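Phosphoribosylglycinamide synthetase (Anaerococcus prevotii, PDB 4DIM) probably acts as an ATP-dependent ligase of the ATP-grasp superfamily, using ATP to drive bond formation with manganese as cofactor. Local coordinates at residues 121-126 / 243-248; 115-120 / 250-255. All coordinates share one frame; numbering follows the deposited sequence.

Interaction 1 (121-126 / 243-248)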
# COMPACT_ATOMS: atom_id res chain seq x y z
N ASN A 121 -9.38 4.26 -20.96
CA ASN A 121 -10.62 3.56 -20.65
C ASN A 121 -10.43 2.54 -19.53
O ASN A 121 -10.67 1.34 -19.69
CB ASN A 121 -11.17 2.87 -21.94
CG ASN A 121 -12.57 2.32 -21.77
OD1 ASN A 121 -13.37 2.79 -20.95
ND2 ASN A 121 -12.90 1.31 -22.51
N VAL A 122 -10.00 3.03 -18.39
CA VAL A 122 -9.83 2.23 -17.18
C VAL A 122 -11.00 2.52 -16.27
O VAL A 122 -11.33 3.68 -16.09
CB VAL A 122 -8.46 2.54 -16.51
CG1 VAL A 122 -8.38 1.96 -15.08
CG2 VAL A 122 -7.32 2.00 -17.37
N ASN A 123 -11.62 1.49 -15.72
CA ASN A 123 -12.75 1.63 -14.79
C ASN A 123 -12.31 2.32 -13.56
O ASN A 123 -11.39 1.85 -12.87
CB ASN A 123 -13.34 0.29 -14.39
CG ASN A 123 -14.03 -0.47 -15.46
OD1 ASN A 123 -14.26 0.03 -16.56
ND2 ASN A 123 -14.34 -1.71 -15.16
N THR A 124 -12.94 3.45 -13.31
CA THR A 124 -12.68 4.26 -12.14
C THR A 124 -13.88 5.21 -11.93
O THR A 124 -14.63 5.45 -12.89
CB THR A 124 -11.37 5.05 -12.40
OG1 THR A 124 -10.86 5.53 -11.15
CG2 THR A 124 -11.58 6.21 -13.43
N ALA A 125 -14.02 5.78 -10.71
CA ALA A 125 -15.02 6.82 -10.39
C ALA A 125 -14.66 8.08 -11.19
O ALA A 125 -13.68 8.75 -10.88
CB ALA A 125 -15.03 7.14 -8.90
N ARG A 126 -15.41 8.37 -12.24
CA ARG A 126 -15.11 9.49 -13.12
C ARG A 126 -15.43 10.81 -12.43
O ARG A 126 -16.31 10.84 -11.56
CB ARG A 126 -15.92 9.36 -14.42
CG ARG A 126 -15.58 8.08 -15.24
CD ARG A 126 -16.51 7.86 -16.43
NE ARG A 126 -17.90 7.65 -16.01
CZ ARG A 126 -18.96 7.58 -16.82
NH1 ARG A 126 -18.80 7.68 -18.14
NH2 ARG A 126 -20.17 7.42 -16.31
N LYS A 243 -7.45 -8.35 -12.72
CA LYS A 243 -6.25 -8.56 -13.53
C LYS A 243 -6.30 -7.69 -14.79
O LYS A 243 -5.30 -7.08 -15.16
CB LYS A 243 -6.12 -10.06 -13.95
CG LYS A 243 -5.60 -10.99 -12.83
CD LYS A 243 -5.68 -12.47 -13.09
CE LYS A 243 -5.25 -13.25 -11.86
NZ LYS A 243 -5.27 -14.73 -12.08
N THR A 244 -7.49 -7.57 -15.38
CA THR A 244 -7.67 -6.77 -16.56
C THR A 244 -7.48 -5.29 -16.27
O THR A 244 -6.75 -4.64 -17.02
CB THR A 244 -9.05 -7.02 -17.17
OG1 THR A 244 -9.05 -8.35 -17.73
CG2 THR A 244 -9.40 -6.00 -18.26
N GLU A 245 -8.17 -4.74 -15.24
CA GLU A 245 -8.07 -3.30 -14.97
C GLU A 245 -6.70 -2.92 -14.46
O GLU A 245 -6.21 -1.86 -14.83
CB GLU A 245 -9.14 -2.82 -13.98
CG GLU A 245 -10.58 -2.88 -14.43
CD GLU A 245 -10.88 -2.42 -15.85
OE1 GLU A 245 -10.84 -1.20 -16.08
OE2 GLU A 245 -11.19 -3.28 -16.72
N VAL A 246 -6.08 -3.75 -13.60
CA VAL A 246 -4.76 -3.41 -13.09
C VAL A 246 -3.75 -3.37 -14.25
O VAL A 246 -2.99 -2.42 -14.35
CB VAL A 246 -4.33 -4.38 -11.97
CG1 VAL A 246 -2.84 -4.26 -11.66
CG2 VAL A 246 -5.19 -4.17 -10.72
N LYS A 247 -3.75 -4.38 -15.14
CA LYS A 247 -2.83 -4.38 -16.31
C LYS A 247 -3.05 -3.14 -17.20
O LYS A 247 -2.08 -2.54 -17.68
CB LYS A 247 -3.00 -5.65 -17.14
CG LYS A 247 -2.31 -6.87 -16.53
CD LYS A 247 -2.45 -8.13 -17.44
CE LYS A 247 -1.90 -9.41 -16.84
NZ LYS A 247 -2.85 -10.06 -15.87
N LYS A 248 -4.33 -2.74 -17.40
CA LYS A 248 -4.66 -1.55 -18.16
C LYS A 248 -4.13 -0.28 -17.50
O LYS A 248 -3.61 0.60 -18.18
CB LYS A 248 -6.17 -1.42 -18.33
CG LYS A 248 -6.76 -2.28 -19.39
CD LYS A 248 -8.25 -2.43 -19.25
CE LYS A 248 -8.98 -1.17 -19.55
NZ LYS A 248 -10.44 -1.38 -19.51
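Glu245 takes the backbone N-H of Asn123 on its carboxylate: Asn123 N lies 2.8 Å from Glu245 OE1, and at 171° at the hydrogen the bond is nearly straight, meeting OE1 close to the line of its C-O bond. One helical turn on, Lys248 NZ gives a second bond, 2.7 Å to Asn121 O, the ammonium meeting the carbonyl oxygen nearly head-on. The lysine chain is extended beyond CB except at chi3 (69°), which turns CE back to within contact of that oxygen. Lys248 NZ also reaches the carboxylate, weakly, at 3.5 Å from Glu245 OE2, so the two charges would probably offset each other while gripping neighbouring peptides of the same loop. The Asn123 amide lies over the carboxylate, the two planes stacked and only 15° apart, with Asn123 ND2 3.6 Å from Glu245 CD; that ND2 finds its hydrogen-bond acceptor elsewhere, in Val271 O. An alanine in place of Glu245 would probably leave the Asn123 N-H without its acceptor, Lys248 without its ion-pair mate and one side of the Asn123 amide uncovered. Apolar packing is modest: Val122 CG2 sits 3.7 Å from Lys248 CB, the valine and lysine side chains passing alongside one another, pointing opposite ways, while Val122 CG1 lies 4.1 Å from Glu245 OE1. Val122 also meets Ile273 and Phe117. Asn121, with positive phi, closes helix 110-120 in a Schellman motif, and the extended residues after it run on to strand 127-128 of the four-stranded sheet, a helix-to-strand connection of the ATP-grasp domain held to helix 236-253.

Interaction 2 (115-120 / 250-255)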
# COMPACT_ATOMS: atom_id res chain seq x y z
N GLU A 115 -7.48 11.34 -15.64
CA GLU A 115 -7.38 11.83 -17.01
C GLU A 115 -6.84 10.70 -17.90
O GLU A 115 -7.29 10.50 -19.03
CB GLU A 115 -6.48 13.08 -17.06
CG GLU A 115 -6.55 13.85 -18.37
CD GLU A 115 -5.52 14.95 -18.56
OE1 GLU A 115 -4.35 14.75 -18.18
OE2 GLU A 115 -5.88 15.99 -19.16
N ALA A 116 -5.85 9.96 -17.38
CA ALA A 116 -5.26 8.82 -18.06
C ALA A 116 -6.26 7.69 -18.14
O ALA A 116 -6.38 7.05 -19.17
CB ALA A 116 -4.02 8.37 -17.32
N PHE A 117 -6.98 7.44 -17.06
CA PHE A 117 -8.00 6.41 -17.04
C PHE A 117 -9.13 6.70 -18.01
O PHE A 117 -9.62 5.75 -18.59
CB PHE A 117 -8.53 6.23 -15.61
CG PHE A 117 -7.55 5.65 -14.59
CD1 PHE A 117 -6.31 5.17 -14.98
CD2 PHE A 117 -7.95 5.44 -13.28
CE1 PHE A 117 -5.45 4.56 -14.05
CE2 PHE A 117 -7.11 4.80 -12.37
CZ PHE A 117 -5.86 4.39 -12.75
N LYS A 118 -9.52 7.98 -18.27
CA LYS A 118 -10.57 8.18 -19.29
C LYS A 118 -10.00 7.87 -20.68
O LYS A 118 -10.65 7.17 -21.46
CB LYS A 118 -11.23 9.59 -19.26
CG LYS A 118 -10.31 10.80 -19.48
CD LYS A 118 -11.06 12.05 -20.00
CE LYS A 118 -12.34 12.45 -19.28
NZ LYS A 118 -12.86 13.77 -19.77
N LYS A 119 -8.76 8.33 -20.93
CA LYS A 119 -8.03 8.21 -22.20
C LYS A 119 -7.80 6.74 -22.59
O LYS A 119 -8.02 6.36 -23.74
CB LYS A 119 -6.68 8.94 -22.08
CG LYS A 119 -5.86 8.95 -23.35
CD LYS A 119 -4.43 9.39 -23.10
CE LYS A 119 -3.59 9.16 -24.33
NZ LYS A 119 -2.18 9.59 -24.13
N TYR A 120 -7.34 5.96 -21.62
CA TYR A 120 -7.04 4.53 -21.76
C TYR A 120 -8.23 3.64 -21.33
O TYR A 120 -8.13 2.41 -21.43
CB TYR A 120 -5.77 4.16 -20.98
CG TYR A 120 -4.52 4.68 -21.66
CD1 TYR A 120 -4.02 4.05 -22.80
CD2 TYR A 120 -3.95 5.88 -21.28
CE1 TYR A 120 -2.95 4.59 -23.50
CE2 TYR A 120 -2.80 6.36 -21.91
CZ TYR A 120 -2.33 5.73 -23.05
OH TYR A 120 -1.27 6.23 -23.78
N ILE A 250 -1.71 0.02 -15.17
CA ILE A 250 -0.26 0.02 -15.15
C ILE A 250 0.25 0.66 -16.41
O ILE A 250 1.12 1.52 -16.34
CB ILE A 250 0.27 -1.43 -14.98
CG1 ILE A 250 0.15 -1.84 -13.47
CG2 ILE A 250 1.71 -1.55 -15.46
CD1 ILE A 250 0.16 -3.29 -13.24
N LYS A 251 -0.33 0.28 -17.53
CA LYS A 251 0.09 0.83 -18.82
C LYS A 251 -0.46 2.26 -19.02
O LYS A 251 0.33 3.12 -19.39
CB LYS A 251 -0.30 -0.09 -19.98
CG LYS A 251 0.62 0.12 -21.20
CD LYS A 251 0.98 -1.18 -21.99
CE LYS A 251 2.35 -1.14 -22.65
NZ LYS A 251 2.38 -0.32 -23.91
N ALA A 252 -1.74 2.55 -18.66
CA ALA A 252 -2.32 3.93 -18.73
C ALA A 252 -1.44 4.99 -18.04
O ALA A 252 -1.32 6.12 -18.52
CB ALA A 252 -3.72 3.97 -18.11
N LEU A 253 -0.82 4.60 -16.94
CA LEU A 253 0.04 5.45 -16.13
C LEU A 253 1.55 5.28 -16.41
O LEU A 253 2.33 6.08 -15.90
CB LEU A 253 -0.25 5.12 -14.67
CG LEU A 253 -1.65 5.44 -14.20
CD1 LEU A 253 -1.90 4.78 -12.90
CD2 LEU A 253 -1.86 6.94 -14.06
N GLY A 254 1.95 4.26 -17.17
CA GLY A 254 3.35 4.05 -17.51
C GLY A 254 4.24 3.54 -16.40
O GLY A 254 5.44 3.85 -16.37
N LEU A 255 3.68 2.71 -15.49
CA LEU A 255 4.48 2.17 -14.41
C LEU A 255 5.36 1.05 -14.91
O LEU A 255 4.90 0.25 -15.73
CB LEU A 255 3.61 1.64 -13.27
CG LEU A 255 3.06 2.65 -12.30
CD1 LEU A 255 1.82 3.26 -12.84
CD2 LEU A 255 2.69 2.00 -11.01
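Ala252 faces Tyr120 and Phe117 together, and the way these two rings are turned sets the character of the contact. Tyr120 meets it first through its own CB, 3.5 Å from Ala252 CB, and then with its ring: Ala252 CA stands 4.0 Å from the centroid of the Tyr120 ring, 30° off the ring normal, an off-centre CH-pi contact displaced toward CD2. Next to CD2, Tyr120 CE2 comes to 3.7 Å from Ala252 O. Phe117 presents itself differently. Ala252 CB lies at the edge of its ring, near the ring plane, 4.2 Å from Phe117 CD1, so the same methyl touches the tyrosine through CB and CG and the phenylalanine through its border.

Leu253 splits its two methyls between neighbouring residues of helix 110-120. Leu253 CD1 rests 3.7 Å from Phe117 CE1, the leucine branch and the ring crossing obliquely, while Leu253 CD2 reaches Ala116 CB at 4.2 Å. Leu253 CG, anti to the carbonyl carbon (chi1 -64°), is carried toward the partner helix, and chi2 then sets the two methyls. Ala116, whose CB points that way, also packs this methyl on the backbone, with Ala116 CB 3.7 Å from Ala252 O. Just beyond, Gly254 with positive phi ends helix 236-253 in a Schellman motif, the last turn being the part that meets Ala116, Phe117 and Tyr120.

Ile273 on Phe117, and Leu276, Met106 and Cys107 on Leu253, continue the apolar surroundings. Tyr120, although it packs on Ala252, is exposed to solvent in the assembly. Aliphatic and aromatic carbons make up nearly all of the contact, with the Ala252 carbonyl oxygen beside them and without a charge or hydrogen bond between the two segments, which suggests that the helix ends are held chiefly by hydrophobic burial and van der Waals packing.

Overall arrangement
Running from the N terminus, the chain passes through helix 110-120, whose last turns supply the first half of interaction 2, and straight on into the loop 121-126 of interaction 1. It then builds the four-stranded sheet and several strands of the eight-stranded one before returning along helix 236-253. Residues 243-248 close the inner loop, of 116 intervening residues, and 250-255 close the outer one, of 129, so the contacts nest. Their centres lie about 8 Å apart and they touch, with Val122 N probably hydrogen-bonded to Phe117 O. Together they fasten helix 110-120 and its exit loop along one helix of the ATP-grasp domain.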